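Local coordinates for bacterial transferase hexapeptide (Three repeats) family protein (Acinetobacter baumannii, PDB 4M9C) that probably acts as an acetyltransferase, adding an acetyl group to a UDP-linked amino sugar on the way to UDP-N,N'-diacetylbacillosamine, at residues G14-P19 with H129-S134; L20-F25 with E31-I36; G39-T44 with V50-D55; A69-V74 with Y145-P150. One frame throughout, in Å; residues are numbered along the deposited sequence.

Contact 1 of 4, residues G14-P19 with H129-S134; sequences GKEVMP and HANIYS
Glu16 and Asn131 have the closest CA atoms of the two segments, 9.8 Å apart, with the first turns of helix 14-24 on one side and the corner that follows strand 129-130 on the other. The glutamate covers about half of this distance and the asparagine reaches in from the other side. The Glu16 CG stands anti to the backbone N (chi1 165°) and the chain runs on extended, so the carboxylate is carried straight out from the helix, meeting the Asn131 amide from the opposite direction. The two flat groups are turned 27° against each other. Glu16 OE2 lies 2.8 Å from Asn131 OD1, an encounter of two acceptors that is not a hydrogen bond as modelled. Asn131 was built in two conformers, which makes the reading of this polar pair doubtful. In the conformer described here OD1 is already engaged at home, taking the N-H of Ile132 at 2.8 Å in the plane of the amide. Ile132 adds a methyl: its CG2 packs against the carboxylate, 3.6 Å from Glu16 OE2. Behind these groups, residues 131-134 form a type II beta turn, and Asn131 O is gripped twice by Ser134, by OG at 2.7 Å and by N at 3.1 Å. Cys113, one coil earlier, touches both Glu16 and Asn131, while Lys15 reaches outward to a salt bridge with Asp139 of the second subunit. This is a buried seam between domains, where the first helix of a Rossmann-like domain rests against a corner of a left-handed beta-helix, the fold of the hexapeptide-repeat acyltransferases.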
# COMPACT_ATOMS: atom_id res chain seq x y z
N GLY A 14 0.73 -8.07 -19.03
CA GLY A 14 1.97 -8.39 -19.72
C GLY A 14 3.02 -7.29 -19.69
O GLY A 14 4.21 -7.54 -19.43
N LYS A 15 2.60 -6.06 -19.97
CA LYS A 15 3.55 -4.96 -20.05
C LYS A 15 4.08 -4.56 -18.67
O LYS A 15 5.13 -3.94 -18.57
CB LYS A 15 2.94 -3.77 -20.79
CG LYS A 15 2.54 -4.12 -22.23
CD LYS A 15 2.24 -2.87 -23.04
CE LYS A 15 0.98 -2.18 -22.54
NZ LYS A 15 -0.17 -3.09 -22.67
N GLU A 16 3.34 -4.93 -17.63
CA GLU A 16 3.79 -4.76 -16.25
C GLU A 16 4.81 -5.83 -15.89
O GLU A 16 5.83 -5.56 -15.25
CB GLU A 16 2.59 -4.85 -15.27
CG GLU A 16 3.00 -5.05 -13.81
CD GLU A 16 1.85 -5.51 -12.91
OE1 GLU A 16 1.04 -6.38 -13.32
OE2 GLU A 16 1.77 -5.00 -11.78
N VAL A 17 4.54 -7.06 -16.33
CA VAL A 17 5.38 -8.18 -15.91
C VAL A 17 6.73 -8.19 -16.61
O VAL A 17 7.74 -8.57 -16.02
CB VAL A 17 4.65 -9.51 -16.12
CG1 VAL A 17 5.60 -10.69 -15.93
CG2 VAL A 17 3.43 -9.59 -15.17
N MET A 18 6.76 -7.75 -17.87
CA MET A 18 8.02 -7.79 -18.61
C MET A 18 9.19 -7.09 -17.87
O MET A 18 10.25 -7.68 -17.72
CB MET A 18 7.86 -7.27 -20.05
CG MET A 18 9.17 -7.19 -20.84
SD MET A 18 9.90 -8.82 -21.12
CE MET A 18 8.97 -9.41 -22.54
N PRO A 19 9.01 -5.83 -17.43
CA PRO A 19 10.15 -5.20 -16.76
C PRO A 19 10.49 -5.86 -15.42
O PRO A 19 11.65 -5.84 -15.00
CB PRO A 19 9.69 -3.75 -16.56
CG PRO A 19 8.20 -3.77 -16.76
CD PRO A 19 7.93 -4.87 -17.71
N HIS A 129 -0.76 -15.45 -8.24
CA HIS A 129 -0.54 -14.10 -8.77
C HIS A 129 -0.98 -13.08 -7.74
O HIS A 129 -2.15 -13.05 -7.33
CB HIS A 129 -1.34 -13.89 -10.05
CG HIS A 129 -0.67 -14.41 -11.28
ND1 HIS A 129 -0.86 -13.85 -12.53
CD2 HIS A 129 0.20 -15.43 -11.46
CE1 HIS A 129 -0.14 -14.51 -13.42
NE2 HIS A 129 0.51 -15.47 -12.80
N ALA A 130 -0.05 -12.23 -7.31
CA ALA A 130 -0.34 -11.14 -6.38
C ALA A 130 0.02 -9.84 -7.07
O ALA A 130 1.20 -9.53 -7.24
CB ALA A 130 0.47 -11.29 -5.12
N ASN A 131 -0.99 -9.07 -7.47
CA ASN A 131 -0.73 -7.79 -8.10
C ASN A 131 -0.45 -6.72 -7.07
O ASN A 131 -0.51 -6.97 -5.87
CB ASN A 131 -1.88 -7.36 -9.01
CG ASN A 131 -1.39 -6.72 -10.31
OD1 ASN A 131 -0.49 -5.86 -10.32
ND2 ASN A 131 -1.97 -7.16 -11.42
N ILE A 132 -0.14 -5.52 -7.55
CA ILE A 132 0.37 -4.46 -6.68
C ILE A 132 -0.43 -4.18 -5.41
O ILE A 132 -1.67 -4.12 -5.42
CB ILE A 132 0.63 -3.17 -7.47
CG1 ILE A 132 -0.63 -2.69 -8.17
CG2 ILE A 132 1.70 -3.41 -8.53
CD1 ILE A 132 -0.41 -1.36 -8.87
N TYR A 133 0.30 -4.03 -4.32
CA TYR A 133 -0.26 -3.72 -2.99
C TYR A 133 -1.08 -4.84 -2.38
O TYR A 133 -1.66 -4.64 -1.32
CB TYR A 133 -1.10 -2.43 -3.01
CG TYR A 133 -0.35 -1.22 -3.51
CD1 TYR A 133 0.43 -0.45 -2.64
CD2 TYR A 133 -0.41 -0.85 -4.84
CE1 TYR A 133 1.11 0.66 -3.10
CE2 TYR A 133 0.26 0.24 -5.31
CZ TYR A 133 1.03 0.99 -4.44
OH TYR A 133 1.69 2.09 -4.93
N SER A 134 -1.13 -6.01 -3.00
CA SER A 134 -1.83 -7.12 -2.36
C SER A 134 -0.94 -7.79 -1.30
O SER A 134 0.29 -7.72 -1.37
CB SER A 134 -2.36 -8.15 -3.38
OG SER A 134 -1.31 -8.83 -4.05

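Contact 2 of 4, residues L20-F25 with E31-I36; sequences LVRQQF and EQFAFI
Arg22 is laid across the Phe33 ring through its aliphatic part. CD stands 3.4 Å from the ring centroid and only 5° off the ring normal, a CH-pi contact placed almost exactly over the middle of the face. The chain gets there by folding back: it is bent at both chi2 and chi3, which lowers CD onto the ring instead of sending it out from the helix. NE follows over the same face, 3.5 Å from Phe33 CE2, but the guanidinium does not lie flat on the ring, since the two planes are 39° apart. Its NH1 turns instead to the hydroxyl of Tyr48 on the adjacent strand, and that hydrogen bond fixes the far end. Val21 lies alongside, its side chain running antiparallel to that of Phe33, with Val21 CG1 4.2 Å from Phe33 CE1. Where the helix ends, Phe25 O comes up at the edge of the Phe33 ring, near its plane, 4.1 Å from CZ. Ile5, Leu28 and Met18 also touch the Phe33 side chain. The pair thus ties helix 14-24 to strand 33-36 within the beta-alpha-beta unit that opens the Rossmann-like domain. Dispersion, probably aided by the polarisation of the CD hydrogens next to the charged guanidinium, carries the contact across the two segments, so the CD methylene of Arg22 covers one face of the ring while the charged head is engaged at Tyr48.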
# COMPACT_ATOMS: atom_id res chain seq x y z
N LEU A 20 9.50 -6.46 -14.76
CA LEU A 20 9.77 -7.19 -13.53
C LEU A 20 10.68 -8.38 -13.82
O LEU A 20 11.65 -8.62 -13.10
CB LEU A 20 8.46 -7.67 -12.88
CG LEU A 20 7.48 -6.58 -12.45
CD1 LEU A 20 6.21 -7.19 -11.85
CD2 LEU A 20 8.15 -5.62 -11.46
N VAL A 21 10.36 -9.14 -14.86
CA VAL A 21 11.16 -10.31 -15.20
C VAL A 21 12.54 -9.90 -15.74
O VAL A 21 13.52 -10.62 -15.53
CB VAL A 21 10.42 -11.30 -16.14
CG1 VAL A 21 10.30 -10.74 -17.55
CG2 VAL A 21 11.13 -12.64 -16.14
N ARG A 22 12.62 -8.75 -16.41
CA ARG A 22 13.92 -8.20 -16.81
C ARG A 22 14.80 -7.99 -15.59
O ARG A 22 15.98 -8.38 -15.60
CB ARG A 22 13.76 -6.86 -17.54
CG ARG A 22 13.17 -6.95 -18.96
CD ARG A 22 14.08 -7.72 -19.95
NE ARG A 22 15.47 -7.29 -19.89
CZ ARG A 22 15.97 -6.23 -20.53
NH1 ARG A 22 15.18 -5.46 -21.27
NH2 ARG A 22 17.26 -5.93 -20.41
N GLN A 23 14.23 -7.39 -14.55
CA GLN A 23 14.95 -7.12 -13.30
C GLN A 23 15.24 -8.40 -12.52
O GLN A 23 16.22 -8.46 -11.79
CB GLN A 23 14.15 -6.18 -12.39
CG GLN A 23 14.01 -4.77 -12.87
CD GLN A 23 13.31 -3.90 -11.84
OE1 GLN A 23 12.51 -3.03 -12.17
NE2 GLN A 23 13.62 -4.15 -10.57
N GLN A 24 14.37 -9.40 -12.64
CA GLN A 24 14.59 -10.68 -11.99
C GLN A 24 15.87 -11.35 -12.54
O GLN A 24 16.60 -12.01 -11.80
CB GLN A 24 13.39 -11.60 -12.20
CG GLN A 24 13.38 -12.83 -11.30
CD GLN A 24 12.89 -12.49 -9.91
OE1 GLN A 24 11.98 -11.67 -9.75
NE2 GLN A 24 13.50 -13.10 -8.89
N PHE A 25 16.12 -11.16 -13.83
CA PHE A 25 17.26 -11.78 -14.53
C PHE A 25 18.05 -10.73 -15.30
O PHE A 25 18.05 -10.72 -16.53
CB PHE A 25 16.77 -12.88 -15.47
CG PHE A 25 16.05 -13.98 -14.76
CD1 PHE A 25 16.76 -14.98 -14.12
CD2 PHE A 25 14.67 -13.99 -14.69
CE1 PHE A 25 16.10 -15.99 -13.44
CE2 PHE A 25 14.01 -14.99 -14.02
CZ PHE A 25 14.73 -15.99 -13.38
N GLU A 31 17.40 -9.03 -26.03
CA GLU A 31 17.11 -9.90 -27.15
C GLU A 31 16.67 -11.29 -26.69
O GLU A 31 16.05 -12.03 -27.43
CB GLU A 31 18.33 -10.01 -28.08
CG GLU A 31 18.69 -8.69 -28.76
N GLN A 32 16.99 -11.64 -25.45
CA GLN A 32 16.60 -12.96 -24.94
C GLN A 32 15.14 -13.01 -24.42
O GLN A 32 14.67 -14.05 -23.95
CB GLN A 32 17.60 -13.43 -23.89
CG GLN A 32 19.04 -13.57 -24.41
CD GLN A 32 20.03 -14.01 -23.33
OE1 GLN A 32 20.06 -15.19 -22.96
NE2 GLN A 32 20.83 -13.07 -22.84
N PHE A 33 14.42 -11.89 -24.53
CA PHE A 33 13.04 -11.83 -24.03
C PHE A 33 11.99 -11.62 -25.12
O PHE A 33 12.23 -10.90 -26.08
CB PHE A 33 12.89 -10.69 -23.02
CG PHE A 33 13.74 -10.85 -21.79
CD1 PHE A 33 13.18 -11.27 -20.59
CD2 PHE A 33 15.09 -10.54 -21.82
CE1 PHE A 33 13.96 -11.40 -19.45
CE2 PHE A 33 15.88 -10.66 -20.69
CZ PHE A 33 15.32 -11.10 -19.50
N ALA A 34 10.82 -12.22 -24.94
CA ALA A 34 9.71 -11.98 -25.84
C ALA A 34 8.37 -12.09 -25.14
O ALA A 34 8.21 -12.85 -24.18
CB ALA A 34 9.75 -12.94 -27.03
N PHE A 35 7.40 -11.33 -25.64
CA PHE A 35 6.00 -11.59 -25.33
C PHE A 35 5.50 -12.78 -26.16
O PHE A 35 5.82 -12.91 -27.33
CB PHE A 35 5.16 -10.36 -25.65
CG PHE A 35 5.42 -9.19 -24.74
CD1 PHE A 35 4.90 -9.17 -23.45
CD2 PHE A 35 6.16 -8.10 -25.18
CE1 PHE A 35 5.13 -8.10 -22.62
CE2 PHE A 35 6.40 -7.03 -24.35
CZ PHE A 35 5.88 -7.02 -23.07
N ILE A 36 4.72 -13.66 -25.53
CA ILE A 36 4.07 -14.76 -26.23
C ILE A 36 2.59 -14.46 -26.34
O ILE A 36 1.90 -14.34 -25.33
CB ILE A 36 4.23 -16.08 -25.46
CG1 ILE A 36 5.70 -16.49 -25.36
CG2 ILE A 36 3.40 -17.19 -26.11
CD1 ILE A 36 5.93 -17.78 -24.61

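Contact 3 of 4, residues G39-T44 with V50-D55; sequences GLSGTT and VLSYLD
Val50 is the residue round which segment 39-44 closes. Its CG2 lies beside Thr43 CG2, the two side chains running next to each other and pointing the same way, though the exact place of that threonine methyl is doubtful in the model. The other valine branch, CG1, is anti to the backbone N (chi1 -173°) and meets Leu40 CB at 3.8 Å. The main chain of the same residue is held at both ends: Val50 O accepts from Gly42 N at 3.0 Å, nearly head-on to the carbonyl, and Val50 N donates to Thr43 O, also at 3.0 Å, with the donor tilted out of that carbonyl's plane. Residues 40-43 make a type II beta turn, with Gly42 at the position whose positive phi suits glycine. The turn leads into strand 44-45, the edge of the Rossmann-like sheet, antiparallel to strand 48-51, and so the two backbone bonds extend that hairpin outward. One step further along, Ser41 OG reaches a water at 2.8 Å, which accepts from Ser52 N and donates to Asp55 OD2 at 2.7 Å. The water therefore bridges the turn to the start of helix 53-58. Ser52 is the N-cap of that helix, its OG accepting from Asp55 N at 3.1 Å. Further out, Asp38 OD1 accepts from Tyr53 N in the first turn of the helix, and Asp37 OD2 from Leu40 N at the start of the turn.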
# COMPACT_ATOMS: atom_id res chain seq x y z
N GLY A 39 -2.58 -14.11 -30.90
CA GLY A 39 -3.30 -13.00 -31.50
C GLY A 39 -2.42 -11.91 -32.05
O GLY A 39 -2.67 -11.40 -33.15
N LEU A 40 -1.37 -11.55 -31.31
CA LEU A 40 -0.51 -10.44 -31.71
C LEU A 40 0.80 -10.92 -32.32
O LEU A 40 1.73 -10.14 -32.50
CB LEU A 40 -0.25 -9.49 -30.53
CG LEU A 40 -1.44 -8.63 -30.10
CD1 LEU A 40 -2.69 -9.46 -29.88
CD2 LEU A 40 -1.12 -7.82 -28.85
N SER A 41 0.86 -12.21 -32.64
CA SER A 41 2.03 -12.79 -33.28
C SER A 41 2.55 -11.90 -34.42
O SER A 41 1.76 -11.38 -35.21
CB SER A 41 1.70 -14.18 -33.82
OG SER A 41 2.73 -14.67 -34.67
N GLY A 42 3.86 -11.73 -34.50
CA GLY A 42 4.47 -10.99 -35.59
C GLY A 42 4.64 -9.50 -35.35
O GLY A 42 5.41 -8.84 -36.05
N THR A 43 3.93 -8.97 -34.36
CA THR A 43 4.06 -7.56 -33.99
C THR A 43 5.22 -7.33 -33.01
O THR A 43 5.91 -8.28 -32.64
CB THR A 43 2.74 -7.04 -33.37
OG1 THR A 43 2.79 -5.61 -33.28
CG2 THR A 43 2.53 -7.63 -31.98
N THR A 44 5.46 -6.08 -32.63
CA THR A 44 6.39 -5.77 -31.54
C THR A 44 5.69 -4.91 -30.47
O THR A 44 4.76 -4.16 -30.78
CB THR A 44 7.66 -5.05 -32.03
OG1 THR A 44 7.36 -3.68 -32.30
CG2 THR A 44 8.22 -5.71 -33.29
N VAL A 50 6.75 -9.95 -30.29
CA VAL A 50 5.60 -10.69 -29.80
C VAL A 50 5.49 -11.94 -30.67
O VAL A 50 5.27 -11.84 -31.88
CB VAL A 50 4.31 -9.86 -29.91
CG1 VAL A 50 3.15 -10.58 -29.25
CG2 VAL A 50 4.52 -8.48 -29.30
N LEU A 51 5.65 -13.10 -30.05
CA LEU A 51 5.70 -14.36 -30.79
C LEU A 51 4.46 -15.21 -30.54
O LEU A 51 3.85 -15.14 -29.47
CB LEU A 51 6.93 -15.17 -30.38
CG LEU A 51 8.28 -14.46 -30.45
CD1 LEU A 51 9.37 -15.37 -29.90
CD2 LEU A 51 8.59 -14.04 -31.88
N SER A 52 4.09 -16.00 -31.54
CA SER A 52 3.08 -17.02 -31.34
C SER A 52 3.73 -18.07 -30.47
O SER A 52 4.96 -18.15 -30.41
CB SER A 52 2.65 -17.65 -32.67
OG SER A 52 3.68 -18.48 -33.19
N TYR A 53 2.93 -18.90 -29.81
CA TYR A 53 3.49 -19.94 -28.97
C TYR A 53 4.38 -20.87 -29.79
O TYR A 53 5.50 -21.19 -29.38
CB TYR A 53 2.40 -20.72 -28.24
CG TYR A 53 2.94 -21.81 -27.37
CD1 TYR A 53 2.78 -23.15 -27.71
CD2 TYR A 53 3.63 -21.51 -26.21
CE1 TYR A 53 3.29 -24.15 -26.91
CE2 TYR A 53 4.15 -22.51 -25.40
CZ TYR A 53 3.97 -23.82 -25.76
OH TYR A 53 4.47 -24.81 -24.95
N LEU A 54 3.89 -21.29 -30.95
CA LEU A 54 4.65 -22.20 -31.81
C LEU A 54 6.01 -21.62 -32.18
O LEU A 54 7.00 -22.33 -32.13
CB LEU A 54 3.87 -22.57 -33.07
CG LEU A 54 2.82 -23.65 -32.83
CD1 LEU A 54 1.81 -23.75 -33.97
CD2 LEU A 54 3.50 -24.99 -32.56
N ASP A 55 6.04 -20.35 -32.55
CA ASP A 55 7.31 -19.72 -32.92
C ASP A 55 8.25 -19.61 -31.72
O ASP A 55 9.45 -19.84 -31.84
CB ASP A 55 7.09 -18.35 -33.57
CG ASP A 55 6.52 -18.48 -34.98
OD1 ASP A 55 6.93 -19.41 -35.72
OD2 ASP A 55 5.64 -17.66 -35.35
O HOH W 1 5.40 -15.23 -34.11

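Contact 4 of 4, residues A69-V74 with Y145-P150; sequences AIANSV and YVTFAP
Ser73 O approaches the Tyr145 ring obliquely, 4.1 Å from CD1, while the ring also meets two others in nearly parallel fashion, those of His163 and Phe127. All this lies on the flank of the left-handed beta-helix, where the coils are met by the start of helix 73-85 from the Rossmann-like domain. CB of Tyr145 points toward segment 69-74 and sits 4.0 Å from Ser73 CB, but the ring then swings away, CG being placed beside the backbone N (chi1 -58°). Ser73 CB is also pressed close to Tyr145 O, at 3.0 Å. Its hydroxyl looks to His163 ND1, which accounts for its polar end. Two residues on, at the start of strand 147-148, Thr147 CG2 packs against Ala71 CB at 4.1 Å. Arg76 braces the junction from the helix, with NH1 on Thr147 OG1 and NH2 on Ile70 O, so the threonine hydroxyl serves both as donor and as acceptor. The proton goes across the interface: Thr147 OG1 donates to Ala71 O at 2.9 Å, approaching in the plane of the carbonyl at a C=O...OG1 angle of 148°.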
# COMPACT_ATOMS: atom_id res chain seq x y z
N ALA A 69 1.86 -13.95 -17.52
CA ALA A 69 1.35 -12.69 -17.00
C ALA A 69 -0.17 -12.72 -16.81
O ALA A 69 -0.74 -11.91 -16.08
CB ALA A 69 1.73 -11.56 -17.94
N ILE A 70 -0.83 -13.67 -17.47
CA ILE A 70 -2.29 -13.71 -17.52
C ILE A 70 -2.96 -13.96 -16.18
O ILE A 70 -2.70 -14.98 -15.52
CB ILE A 70 -2.74 -14.73 -18.58
CG1 ILE A 70 -2.30 -14.23 -19.96
CG2 ILE A 70 -4.26 -14.97 -18.50
CD1 ILE A 70 -2.30 -15.30 -21.05
N ALA A 71 -3.81 -13.02 -15.76
CA ALA A 71 -4.47 -13.10 -14.45
C ALA A 71 -5.61 -14.12 -14.45
O ALA A 71 -5.87 -14.77 -13.44
CB ALA A 71 -4.99 -11.72 -14.03
N ASN A 72 -6.29 -14.24 -15.59
CA ASN A 72 -7.37 -15.23 -15.76
C ASN A 72 -6.86 -16.62 -15.41
O ASN A 72 -6.08 -17.20 -16.16
CB ASN A 72 -7.85 -15.21 -17.21
CG ASN A 72 -9.06 -16.13 -17.46
OD1 ASN A 72 -9.16 -17.22 -16.89
ND2 ASN A 72 -9.96 -15.69 -18.31
N SER A 73 -7.33 -17.17 -14.29
CA SER A 73 -6.71 -18.39 -13.78
C SER A 73 -7.09 -19.65 -14.55
O SER A 73 -6.33 -20.62 -14.57
CB SER A 73 -7.00 -18.57 -12.28
OG SER A 73 -8.30 -19.07 -12.05
N VAL A 74 -8.26 -19.64 -15.18
CA VAL A 74 -8.68 -20.77 -16.00
C VAL A 74 -7.76 -20.87 -17.21
O VAL A 74 -7.30 -21.94 -17.57
CB VAL A 74 -10.15 -20.62 -16.46
CG1 VAL A 74 -10.44 -21.51 -17.67
CG2 VAL A 74 -11.09 -20.94 -15.32
N TYR A 145 -3.56 -21.68 -8.71
CA TYR A 145 -4.20 -20.80 -9.68
C TYR A 145 -5.09 -19.75 -9.03
O TYR A 145 -6.17 -19.43 -9.53
CB TYR A 145 -4.97 -21.62 -10.74
CG TYR A 145 -4.04 -22.57 -11.47
CD1 TYR A 145 -3.15 -22.10 -12.43
CD2 TYR A 145 -4.01 -23.93 -11.16
CE1 TYR A 145 -2.28 -22.95 -13.08
CE2 TYR A 145 -3.14 -24.79 -11.81
CZ TYR A 145 -2.28 -24.29 -12.77
OH TYR A 145 -1.41 -25.13 -13.43
N VAL A 146 -4.62 -19.21 -7.91
CA VAL A 146 -5.31 -18.14 -7.22
C VAL A 146 -4.76 -16.80 -7.68
O VAL A 146 -3.55 -16.65 -7.93
CB VAL A 146 -5.15 -18.29 -5.69
CG1 VAL A 146 -5.66 -17.06 -4.97
CG2 VAL A 146 -5.87 -19.55 -5.22
N THR A 147 -5.66 -15.83 -7.82
CA THR A 147 -5.30 -14.51 -8.31
C THR A 147 -5.75 -13.44 -7.35
O THR A 147 -6.93 -13.38 -7.00
CB THR A 147 -5.95 -14.26 -9.69
OG1 THR A 147 -5.43 -15.19 -10.63
CG2 THR A 147 -5.64 -12.85 -10.17
N PHE A 148 -4.82 -12.60 -6.92
CA PHE A 148 -5.12 -11.42 -6.10
C PHE A 148 -4.97 -10.22 -7.01
O PHE A 148 -3.87 -9.95 -7.51
CB PHE A 148 -4.11 -11.25 -4.94
CG PHE A 148 -4.41 -12.09 -3.72
CD1 PHE A 148 -3.90 -11.74 -2.48
CD2 PHE A 148 -5.18 -13.24 -3.81
CE1 PHE A 148 -4.15 -12.51 -1.36
CE2 PHE A 148 -5.43 -14.02 -2.69
CZ PHE A 148 -4.92 -13.66 -1.47
N ALA A 149 -6.06 -9.50 -7.23
CA ALA A 149 -6.02 -8.26 -7.98
C ALA A 149 -5.31 -7.24 -7.11
O ALA A 149 -5.08 -7.50 -5.93
CB ALA A 149 -7.44 -7.80 -8.32
N PRO A 150 -4.98 -6.07 -7.66
CA PRO A 150 -4.28 -5.03 -6.91
C PRO A 150 -5.03 -4.58 -5.66
O PRO A 150 -6.24 -4.37 -5.71
CB PRO A 150 -4.18 -3.87 -7.91
CG PRO A 150 -4.33 -4.50 -9.25
CD PRO A 150 -5.22 -5.69 -9.07

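From the N terminus, helix 14-24 opens both contact 1 and contact 2. Contact 2 closes first, a short loop back to strand 33-36; contact 3 then closes the next one, between residues 39-44 and 50-55. These two follow in series, and Phe35 O to Leu51 N, a probable backbone hydrogen bond, joins their neighbouring strands. Both fall within the much longer span that contact 1 ends at residues 129-134. Contact 4 starts inside that span and finishes beyond it, at 145-150, so contacts 1 and 4 cross. Strands 129-130 and 147-148 are neighbours, and the two crossed contacts together dock the Rossmann-like domain onto the beta-helix.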